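Local coordinates for 5-formaminoimidazole-4-carboxamide-1-(Beta)-D-ribofuranosyl 5'-monophosphate synthetase (Thermococcus kodakarensis, PDB 2PBZ), which binds ATP and probably works as a carbon-nitrogen bond-forming ligase that makes a formamidoimidazole carboxamide nucleotide on the route to IMP, at residues L171-F176 with P225-Y230; A233-M238 with G248-H253; K104-A109 with F260-I265. All coordinates share one frame; numbering follows the deposited sequence.

Contact 1: L171-F176 with P225-Y230. With ATP (adenosine-5'-triphosphate), chain D.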
loop_
_atom_site.group_PDB
_atom_site.type_symbol
_atom_site.label_atom_id
_atom_site.label_comp_id
_atom_site.label_asym_id
_atom_site.label_seq_id
_atom_site.Cartn_x
_atom_site.Cartn_y
_atom_site.Cartn_z
ATOM N N LEU A 171 11.027 -6.330 7.071
ATOM C CA LEU A 171 10.454 -5.077 7.512
ATOM C C LEU A 171 11.479 -3.998 7.770
ATOM O O LEU A 171 12.512 -4.229 8.384
ATOM C CB LEU A 171 9.644 -5.343 8.775
ATOM C CG LEU A 171 8.590 -6.435 8.563
ATOM C CD1 LEU A 171 8.099 -6.932 9.923
ATOM C CD2 LEU A 171 7.438 -5.894 7.713
ATOM N N TYR A 172 11.162 -2.805 7.303
ATOM C CA TYR A 172 12.051 -1.677 7.460
ATOM C C TYR A 172 11.352 -0.625 8.314
ATOM O O TYR A 172 10.467 0.090 7.853
ATOM C CB TYR A 172 12.441 -1.152 6.071
ATOM C CG TYR A 172 13.079 -2.229 5.229
ATOM C CD1 TYR A 172 12.314 -3.276 4.715
ATOM C CD2 TYR A 172 14.459 -2.275 5.044
ATOM C CE1 TYR A 172 12.911 -4.355 4.051
ATOM C CE2 TYR A 172 15.068 -3.351 4.372
ATOM C CZ TYR A 172 14.289 -4.391 3.884
ATOM O OH TYR A 172 14.883 -5.475 3.268
ATOM N N VAL A 173 11.758 -0.552 9.576
ATOM C CA VAL A 173 11.156 0.372 10.517
ATOM C C VAL A 173 11.806 1.736 10.483
ATOM O O VAL A 173 13.011 1.867 10.616
ATOM C CB VAL A 173 11.228 -0.186 11.947
ATOM C CG1 VAL A 173 10.286 0.603 12.866
ATOM C CG2 VAL A 173 10.863 -1.666 11.932
ATOM N N HIS A 174 10.989 2.756 10.325
ATOM C CA HIS A 174 11.470 4.122 10.251
ATOM C C HIS A 174 11.275 4.866 11.572
ATOM O O HIS A 174 10.188 4.841 12.160
ATOM C CB HIS A 174 10.729 4.837 9.119
ATOM C CG HIS A 174 10.780 4.097 7.818
ATOM N ND1 HIS A 174 11.927 4.013 7.057
ATOM C CD2 HIS A 174 9.849 3.348 7.179
ATOM C CE1 HIS A 174 11.701 3.241 6.009
ATOM N NE2 HIS A 174 10.450 2.822 6.060
ATOM N N PHE A 175 12.331 5.533 12.028
ATOM C CA PHE A 175 12.284 6.297 13.278
ATOM C C PHE A 175 12.753 7.724 13.089
ATOM O O PHE A 175 13.457 8.051 12.132
ATOM C CB PHE A 175 13.193 5.691 14.349
ATOM C CG PHE A 175 12.758 4.356 14.852
ATOM C CD1 PHE A 175 13.397 3.197 14.427
ATOM C CD2 PHE A 175 11.750 4.258 15.814
ATOM C CE1 PHE A 175 13.052 1.955 14.953
ATOM C CE2 PHE A 175 11.390 3.020 16.352
ATOM C CZ PHE A 175 12.043 1.867 15.922
ATOM N N PHE A 176 12.376 8.570 14.031
ATOM C CA PHE A 176 12.809 9.953 13.993
ATOM C C PHE A 176 12.994 10.403 15.421
ATOM O O PHE A 176 12.017 10.659 16.112
ATOM C CB PHE A 176 11.773 10.846 13.310
ATOM C CG PHE A 176 12.244 12.261 13.093
ATOM C CD1 PHE A 176 12.782 12.649 11.865
ATOM C CD2 PHE A 176 12.155 13.206 14.113
ATOM C CE1 PHE A 176 13.221 13.956 11.652
ATOM C CE2 PHE A 176 12.592 14.524 13.917
ATOM C CZ PHE A 176 13.126 14.898 12.681
ATOM N N PRO A 225 5.556 -2.269 20.077
ATOM C CA PRO A 225 6.229 -1.984 21.349
ATOM C C PRO A 225 7.671 -2.494 21.364
ATOM O O PRO A 225 8.597 -1.805 21.774
ATOM C CB PRO A 225 5.349 -2.710 22.361
ATOM C CG PRO A 225 3.992 -2.570 21.766
ATOM C CD PRO A 225 4.239 -2.890 20.313
ATOM N N GLN A 226 7.842 -3.717 20.897
ATOM C CA GLN A 226 9.144 -4.360 20.855
ATOM C C GLN A 226 10.130 -3.555 20.003
ATOM O O GLN A 226 11.302 -3.394 20.355
ATOM C CB GLN A 226 8.970 -5.760 20.272
ATOM C CG GLN A 226 9.555 -6.859 21.098
ATOM C CD GLN A 226 11.052 -6.943 20.959
ATOM O OE1 GLN A 226 11.803 -6.373 21.764
ATOM N NE2 GLN A 226 11.507 -7.641 19.919
ATOM N N LEU A 227 9.644 -3.059 18.870
ATOM C CA LEU A 227 10.489 -2.292 17.965
ATOM C C LEU A 227 10.872 -0.961 18.591
ATOM O O LEU A 227 11.995 -0.486 18.446
ATOM C CB LEU A 227 9.762 -2.080 16.633
ATOM C CG LEU A 227 9.580 -3.356 15.802
ATOM C CD1 LEU A 227 8.706 -3.066 14.605
ATOM C CD2 LEU A 227 10.937 -3.897 15.350
ATOM N N TYR A 228 9.918 -0.370 19.299
ATOM C CA TYR A 228 10.133 0.895 19.970
ATOM C C TYR A 228 11.247 0.745 20.982
ATOM O O TYR A 228 12.106 1.616 21.091
ATOM C CB TYR A 228 8.858 1.323 20.677
ATOM C CG TYR A 228 9.008 2.583 21.474
ATOM C CD1 TYR A 228 9.261 3.805 20.847
ATOM C CD2 TYR A 228 8.883 2.559 22.856
ATOM C CE1 TYR A 228 9.380 4.984 21.584
ATOM C CE2 TYR A 228 9.000 3.730 23.605
ATOM C CZ TYR A 228 9.245 4.939 22.958
ATOM O OH TYR A 228 9.314 6.091 23.690
ATOM N N ASP A 229 11.213 -0.364 21.722
ATOM C CA ASP A 229 12.222 -0.661 22.726
ATOM C C ASP A 229 13.588 -0.746 22.074
ATOM O O ASP A 229 14.551 -0.172 22.572
ATOM C CB ASP A 229 11.911 -1.978 23.428
ATOM C CG ASP A 229 10.640 -1.920 24.249
ATOM O OD1 ASP A 229 10.351 -0.855 24.836
ATOM O OD2 ASP A 229 9.931 -2.951 24.321
ATOM N N TYR A 230 13.671 -1.477 20.968
ATOM C CA TYR A 230 14.930 -1.612 20.253
ATOM C C TYR A 230 15.386 -0.239 19.788
ATOM O O TYR A 230 16.569 0.079 19.846
ATOM C CB TYR A 230 14.770 -2.516 19.032
ATOM C CG TYR A 230 14.649 -3.983 19.343
ATOM C CD1 TYR A 230 14.035 -4.847 18.444
ATOM C CD2 TYR A 230 15.139 -4.513 20.539
ATOM C CE1 TYR A 230 13.902 -6.208 18.728
ATOM C CE2 TYR A 230 15.014 -5.876 20.829
ATOM C CZ TYR A 230 14.394 -6.713 19.920
ATOM O OH TYR A 230 14.261 -8.053 20.186
HETATM P PG ATP D . 22.880 -2.197 0.317
HETATM O O1G ATP D . 23.771 -2.441 1.528
HETATM O O2G ATP D . 23.846 -2.019 -1.018
HETATM O O3G ATP D . 21.987 -0.838 0.532
HETATM P PB ATP D . 20.901 -3.680 1.416
HETATM O O1B ATP D . 21.726 -3.947 2.618
HETATM O O2B ATP D . 19.986 -2.357 1.644
HETATM O O3B ATP D . 21.872 -3.473 0.112
HETATM P PA ATP D . 18.854 -5.456 2.154
HETATM O O1A ATP D . 17.881 -4.398 2.513
HETATM O O2A ATP D . 19.594 -6.002 3.471
HETATM O O3A ATP D . 19.974 -4.950 1.041
HETATM O "O5'" ATP D . 18.140 -6.655 1.351
HETATM C "C5'" ATP D . 17.068 -7.197 2.060
HETATM C "C4'" ATP D . 16.510 -8.261 1.124
HETATM O "O4'" ATP D . 17.498 -9.301 0.821
HETATM C "C3'" ATP D . 15.260 -8.935 1.689
HETATM O "O3'" ATP D . 14.175 -8.690 0.831
HETATM C "C2'" ATP D . 15.574 -10.411 1.789
HETATM O "O2'" ATP D . 14.681 -11.166 0.948
HETATM C "C1'" ATP D . 17.046 -10.567 1.362
HETATM N N9 ATP D . 17.816 -10.956 2.566
HETATM C C8 ATP D . 18.608 -10.149 3.358
HETATM N N7 ATP D . 19.128 -10.828 4.325
HETATM C C5 ATP D . 18.705 -12.117 4.237
HETATM C C6 ATP D . 18.936 -13.314 4.986
HETATM N N6 ATP D . 19.766 -13.277 6.111
HETATM N N1 ATP D . 18.317 -14.478 4.583
HETATM C C2 ATP D . 17.515 -14.525 3.501
HETATM N N3 ATP D . 17.286 -13.420 2.773
HETATM C C4 ATP D . 17.861 -12.223 3.098
#

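Contact 2: A233-M238 with G248-H253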
loop_
_atom_site.group_PDB
_atom_site.type_symbol
_atom_site.label_atom_id
_atom_site.label_comp_id
_atom_site.label_asym_id
_atom_site.label_seq_id
_atom_site.Cartn_x
_atom_site.Cartn_y
_atom_site.Cartn_z
ATOM N N ALA A 233 16.765 1.886 22.650
ATOM C CA ALA A 233 18.082 1.389 22.993
ATOM C C ALA A 233 19.101 1.855 21.976
ATOM O O ALA A 233 20.222 2.207 22.326
ATOM C CB ALA A 233 18.066 -0.122 23.057
ATOM N N PHE A 234 18.710 1.867 20.707
ATOM C CA PHE A 234 19.624 2.286 19.651
ATOM C C PHE A 234 20.053 3.738 19.862
ATOM O O PHE A 234 21.222 4.077 19.709
ATOM C CB PHE A 234 18.953 2.144 18.287
ATOM C CG PHE A 234 19.882 2.357 17.137
ATOM C CD1 PHE A 234 20.840 1.397 16.809
ATOM C CD2 PHE A 234 19.835 3.540 16.401
ATOM C CE1 PHE A 234 21.748 1.618 15.757
ATOM C CE2 PHE A 234 20.734 3.769 15.354
ATOM C CZ PHE A 234 21.692 2.806 15.034
ATOM N N VAL A 235 19.086 4.589 20.191
ATOM C CA VAL A 235 19.357 5.984 20.423
ATOM C C VAL A 235 20.341 6.149 21.569
ATOM O O VAL A 235 21.307 6.904 21.453
ATOM C CB VAL A 235 18.067 6.743 20.745
ATOM C CG1 VAL A 235 18.384 8.182 21.113
ATOM C CG2 VAL A 235 17.149 6.695 19.547
ATOM N N ARG A 236 20.107 5.430 22.664
ATOM C CA ARG A 236 20.977 5.510 23.836
ATOM C C ARG A 236 22.420 5.211 23.504
ATOM O O ARG A 236 23.288 6.033 23.754
ATOM C CB ARG A 236 20.516 4.548 24.939
ATOM C CG ARG A 236 19.022 4.573 25.241
ATOM C CD ARG A 236 18.513 5.967 25.598
ATOM N NE ARG A 236 18.704 6.304 27.007
ATOM C CZ ARG A 236 18.471 7.507 27.524
ATOM N NH1 ARG A 236 18.040 8.487 26.746
ATOM N NH2 ARG A 236 18.672 7.739 28.814
ATOM N N THR A 237 22.687 4.046 22.927
ATOM C CA THR A 237 24.066 3.698 22.615
ATOM C C THR A 237 24.711 4.567 21.547
ATOM O O THR A 237 25.932 4.735 21.535
ATOM C CB THR A 237 24.230 2.213 22.187
ATOM O OG1 THR A 237 24.596 2.156 20.804
ATOM C CG2 THR A 237 22.958 1.423 22.429
HETATM N N MSE A 238 23.909 5.117 20.647
HETATM C CA MSE A 238 24.455 5.969 19.608
HETATM C C MSE A 238 24.831 7.303 20.207
HETATM O O MSE A 238 25.727 7.982 19.717
HETATM C CB MSE A 238 23.453 6.157 18.468
HETATM C CG MSE A 238 23.356 4.943 17.555
HETATM SE SE MSE A 238 25.079 4.329 16.884
HETATM C CE MSE A 238 25.762 5.972 16.126
ATOM N N GLY A 248 18.096 12.934 13.398
ATOM C CA GLY A 248 16.832 12.952 12.686
ATOM C C GLY A 248 16.274 11.576 12.402
ATOM O O GLY A 248 15.899 10.845 13.313
ATOM N N PRO A 249 16.190 11.209 11.116
ATOM C CA PRO A 249 15.669 9.894 10.736
ATOM C C PRO A 249 16.722 8.785 10.774
ATOM O O PRO A 249 17.913 9.028 10.609
ATOM C CB PRO A 249 15.142 10.140 9.318
ATOM C CG PRO A 249 16.113 11.110 8.776
ATOM C CD PRO A 249 16.290 12.087 9.936
ATOM N N PHE A 250 16.267 7.566 11.007
ATOM C CA PHE A 250 17.150 6.414 10.979
ATOM C C PHE A 250 16.224 5.224 10.860
ATOM O O PHE A 250 15.028 5.342 11.113
ATOM C CB PHE A 250 18.067 6.347 12.231
ATOM C CG PHE A 250 17.355 6.019 13.524
ATOM C CD1 PHE A 250 17.415 4.740 14.055
ATOM C CD2 PHE A 250 16.651 6.995 14.220
ATOM C CE1 PHE A 250 16.784 4.434 15.268
ATOM C CE2 PHE A 250 16.020 6.705 15.425
ATOM C CZ PHE A 250 16.087 5.420 15.951
ATOM N N ALA A 251 16.759 4.089 10.439
ATOM C CA ALA A 251 15.929 2.910 10.293
ATOM C C ALA A 251 16.640 1.633 10.680
ATOM O O ALA A 251 17.845 1.480 10.472
ATOM C CB ALA A 251 15.423 2.804 8.863
ATOM N N LEU A 252 15.875 0.720 11.256
ATOM C CA LEU A 252 16.401 -0.573 11.639
ATOM C C LEU A 252 15.801 -1.557 10.640
ATOM O O LEU A 252 14.615 -1.491 10.326
ATOM C CB LEU A 252 15.972 -0.908 13.066
ATOM C CG LEU A 252 16.413 0.124 14.107
ATOM C CD1 LEU A 252 15.863 -0.229 15.469
ATOM C CD2 LEU A 252 17.927 0.177 14.136
ATOM N N HIS A 253 16.626 -2.439 10.102
ATOM C CA HIS A 253 16.155 -3.414 9.132
ATOM C C HIS A 253 16.040 -4.796 9.781
ATOM O O HIS A 253 16.961 -5.261 10.446
ATOM C CB HIS A 253 17.104 -3.432 7.922
ATOM C CG HIS A 253 17.239 -2.099 7.248
ATOM N ND1 HIS A 253 18.132 -1.861 6.225
ATOM C CD2 HIS A 253 16.582 -0.931 7.452
ATOM C CE1 HIS A 253 18.021 -0.606 5.828
ATOM N NE2 HIS A 253 17.088 -0.020 6.558
#

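Contact 3: K104-A109 with F260-I265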
loop_
_atom_site.group_PDB
_atom_site.type_symbol
_atom_site.label_atom_id
_atom_site.label_comp_id
_atom_site.label_asym_id
_atom_site.label_seq_id
_atom_site.Cartn_x
_atom_site.Cartn_y
_atom_site.Cartn_z
ATOM N N LYS A 104 28.752 -3.184 15.816
ATOM C CA LYS A 104 29.091 -2.478 17.037
ATOM C C LYS A 104 27.859 -1.827 17.637
ATOM O O LYS A 104 27.530 -2.049 18.798
ATOM C CB LYS A 104 30.159 -1.437 16.741
ATOM C CG LYS A 104 30.689 -0.703 17.959
ATOM C CD LYS A 104 31.853 0.234 17.589
ATOM C CE LYS A 104 33.055 -0.543 17.016
ATOM N NZ LYS A 104 34.266 0.307 16.744
ATOM N N ALA A 105 27.152 -1.051 16.830
ATOM C CA ALA A 105 25.947 -0.365 17.298
ATOM C C ALA A 105 24.823 -1.325 17.686
ATOM O O ALA A 105 24.244 -1.203 18.764
ATOM C CB ALA A 105 25.448 0.604 16.220
ATOM N N LEU A 106 24.504 -2.266 16.798
ATOM C CA LEU A 106 23.444 -3.230 17.062
ATOM C C LEU A 106 23.750 -4.063 18.317
ATOM O O LEU A 106 22.857 -4.339 19.127
ATOM C CB LEU A 106 23.233 -4.125 15.830
ATOM C CG LEU A 106 22.509 -3.476 14.635
ATOM C CD1 LEU A 106 22.619 -4.366 13.428
ATOM C CD2 LEU A 106 21.039 -3.224 14.972
ATOM N N GLU A 107 25.011 -4.449 18.485
ATOM C CA GLU A 107 25.395 -5.217 19.662
ATOM C C GLU A 107 25.252 -4.298 20.871
ATOM O O GLU A 107 24.660 -4.672 21.881
ATOM C CB GLU A 107 26.837 -5.713 19.531
ATOM C CG GLU A 107 27.097 -6.430 18.214
ATOM C CD GLU A 107 28.441 -7.140 18.179
ATOM O OE1 GLU A 107 29.481 -6.465 18.396
ATOM O OE2 GLU A 107 28.458 -8.369 17.933
ATOM N N GLY A 108 25.772 -3.078 20.738
ATOM C CA GLY A 108 25.706 -2.111 21.815
ATOM C C GLY A 108 24.297 -1.792 22.263
ATOM O O GLY A 108 24.090 -1.378 23.400
ATOM N N ALA A 109 23.321 -1.970 21.376
ATOM C CA ALA A 109 21.929 -1.684 21.730
ATOM C C ALA A 109 21.199 -2.934 22.207
ATOM O O ALA A 109 20.053 -2.854 22.651
ATOM C CB ALA A 109 21.187 -1.069 20.540
ATOM N N PHE A 260 12.141 -11.551 15.119
ATOM C CA PHE A 260 13.071 -10.433 14.839
ATOM C C PHE A 260 14.586 -10.632 14.964
ATOM O O PHE A 260 15.117 -10.900 16.044
ATOM C CB PHE A 260 12.717 -9.207 15.702
ATOM C CG PHE A 260 11.523 -8.438 15.210
ATOM C CD1 PHE A 260 10.589 -7.922 16.106
ATOM C CD2 PHE A 260 11.319 -8.244 13.844
ATOM C CE1 PHE A 260 9.470 -7.231 15.648
ATOM C CE2 PHE A 260 10.198 -7.549 13.371
ATOM C CZ PHE A 260 9.272 -7.043 14.279
ATOM N N LYS A 261 15.269 -10.443 13.842
ATOM C CA LYS A 261 16.722 -10.536 13.760
ATOM C C LYS A 261 17.094 -9.304 12.936
ATOM O O LYS A 261 16.550 -9.101 11.849
ATOM C CB LYS A 261 17.154 -11.781 12.983
ATOM C CG LYS A 261 16.454 -13.082 13.367
ATOM C CD LYS A 261 17.063 -13.723 14.597
ATOM C CE LYS A 261 16.448 -15.085 14.838
ATOM N NZ LYS A 261 17.030 -15.730 16.049
ATOM N N ALA A 262 18.000 -8.473 13.438
ATOM C CA ALA A 262 18.413 -7.284 12.698
ATOM C C ALA A 262 19.383 -7.668 11.578
ATOM O O ALA A 262 20.266 -8.514 11.763
ATOM C CB ALA A 262 19.057 -6.275 13.638
ATOM N N ILE A 263 19.202 -7.059 10.412
ATOM C CA ILE A 263 20.062 -7.340 9.276
ATOM C C ILE A 263 20.824 -6.083 8.886
ATOM O O ILE A 263 21.807 -6.152 8.157
ATOM C CB ILE A 263 19.259 -7.823 8.041
ATOM C CG1 ILE A 263 18.209 -6.780 7.655
ATOM C CG2 ILE A 263 18.618 -9.162 8.331
ATOM C CD1 ILE A 263 17.665 -6.954 6.241
ATOM N N GLY A 264 20.360 -4.937 9.372
ATOM C CA GLY A 264 21.023 -3.687 9.065
ATOM C C GLY A 264 20.360 -2.441 9.617
ATOM O O GLY A 264 19.429 -2.518 10.413
ATOM N N ILE A 265 20.854 -1.282 9.194
ATOM C CA ILE A 265 20.318 -0.005 9.649
ATOM C C ILE A 265 20.438 1.063 8.574
ATOM O O ILE A 265 21.092 0.874 7.555
ATOM C CB ILE A 265 21.074 0.530 10.895
ATOM C CG1 ILE A 265 22.547 0.787 10.536
ATOM C CG2 ILE A 265 20.953 -0.449 12.045
ATOM C CD1 ILE A 265 23.302 1.601 11.572
#

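Contact 1: L171-F176 with P225-Y230
Val173 and Phe175 reach down from strand 171-176 onto helix 225-230, and Leu227 projects from the helix toward the strand; its methyls meet Val173, and its carbonyl oxygen meets Phe175. The leucine is the one to follow. From CB its CG lies anti to the carbonyl carbon (chi1 -69°), which sends the branch at the strand: CD1 touches Val173 CG2 at 3.7 Å, while CD2 leans on the same methyl at 4.1 Å, so a single valine methyl sits across the leucine fork. Beyond this segment the leucine also packs on Phe254 and Phe260. Phe175 brings its ring tip, CZ, to 3.5 Å from Leu227 O in an oblique approach. CE2 of the same ring comes within 4.4 Å of Tyr228 CA. The ring of Tyr228, whose CB points away from the strand, meets Phe38 of the second subunit edge-to-face. Tyr172 serves the nucleotide instead: its OH donates to ATP O1A at 3.3 Å, the phosphate oxygen lying near the ring plane, at the edge. With only the methyl of an alanine in place of this ring, ATP O1A would probably lose its hydroxyl partner, Arg192 its cation-pi ring and His253 the ring it packs on. Here a helix lies against an antiparallel sheet, the axes of segments 171-176 and 225-230 set 57° apart, consistent with an ATP-grasp-like domain whose sheet carries a nucleotide-binding residue.

Contact 2: A233-M238 with G248-H253
Phe234 is the bump here: its ring pushes out from helix 233-238 into a hollow formed on strand 249-253 by Phe250 and Leu252. Leu252 lays CD2 over one face of the ring, 4.2 Å from the centroid and 14° off the normal, a CH-pi contact. The opposite face is taken by CG of Met238, a selenomethionine one turn further along the helix, so the ring is held between the two. The Phe250 ring approaches obliquely. The two ring planes are tilted by only 17°, yet the rings are slid so far apart, with centroids 5.3 Å from each other, that they barely overlap, and the meeting is between Phe234 CD2 and Phe250 CE1 at 3.4 Å. Phe250 gets there because its CG lies between the backbone N and the carbonyl carbon (chi1 70°). This helix-on-sheet layer is consistent with an ATP-grasp-like domain in this part of the chain: helix 224-241 runs across the antiparallel strands and the chain then turns back into the sheet as strand 249-255. The second bump is Val235, whose CG2 reaches Phe250 CZ at 4.0 Å, the two side chains crossing at about a right angle. Phe250 also meets the ring of Phe175 with nearly parallel planes, while Leu252 packs on Phe175 and Ile265, continuing the row of hydrocarbon under the helix. Further round Phe234 come Phe92, and Ala105 from helix 99-109.

Contact 3: K104-A109 with F260-I265
Leu106 straddles Ala262. CD2 lies 3.9 Å from Ala262 CB and CD1 4.0 Å from the same atom, so the small methyl fits into the fork at the leucine's end. CD2 has a further neighbour, Ile265 CG2, 4.0 Å away, and the leucine and isoleucine slide past each other in opposite directions. The leucine is aimed from helix 104-109 by a CG anti to the carbonyl carbon (chi1 -74°). Ala262 and Ile265 can both face the helix, although they stand three residues apart, because a classic beta bulge comes between them: Ile263 and Gly264 both lie opposite His253, so the extra residue is absorbed there. Ile263 points away from the helix, and it touches the bound ATP. Next out is Ile111, which packs on both Leu106 and Ala262, and the backbone of Ala262 is hydrogen-bonded to Pro112 and Val114 in the chain that follows the helix. Alongside, Ala105 meets Met238 and Ala109 meets Thr237 of helix 224-241, while Ala262 rests on Phe254 of strand 249-255, so helix 99-109 packs against both its neighbouring helix and strand 261-266 of the antiparallel sheet.

Going from the N terminus, helix 99-109 comes first and leaves contact 3 open for about 150 residues. Within that span strand 170-178 starts contact 1, which closes when the chain reaches helix 224-241. The same helix, a little further on, opens contact 2, closed soon after by strand 249-255. Contact 3 then closes on strand 261-266. Contacts 1 and 2 thus follow in series, both enclosed by contact 3, and none cross. The three strands are neighbours in one antiparallel sheet, with His253 N close to Gly264 O (2.8 Å) and Phe175 N to Phe250 O (2.9 Å), and contact 3 joins helix 99-109 of the N-terminal part to the sheet of the probably ATP-grasp-like C-terminal part.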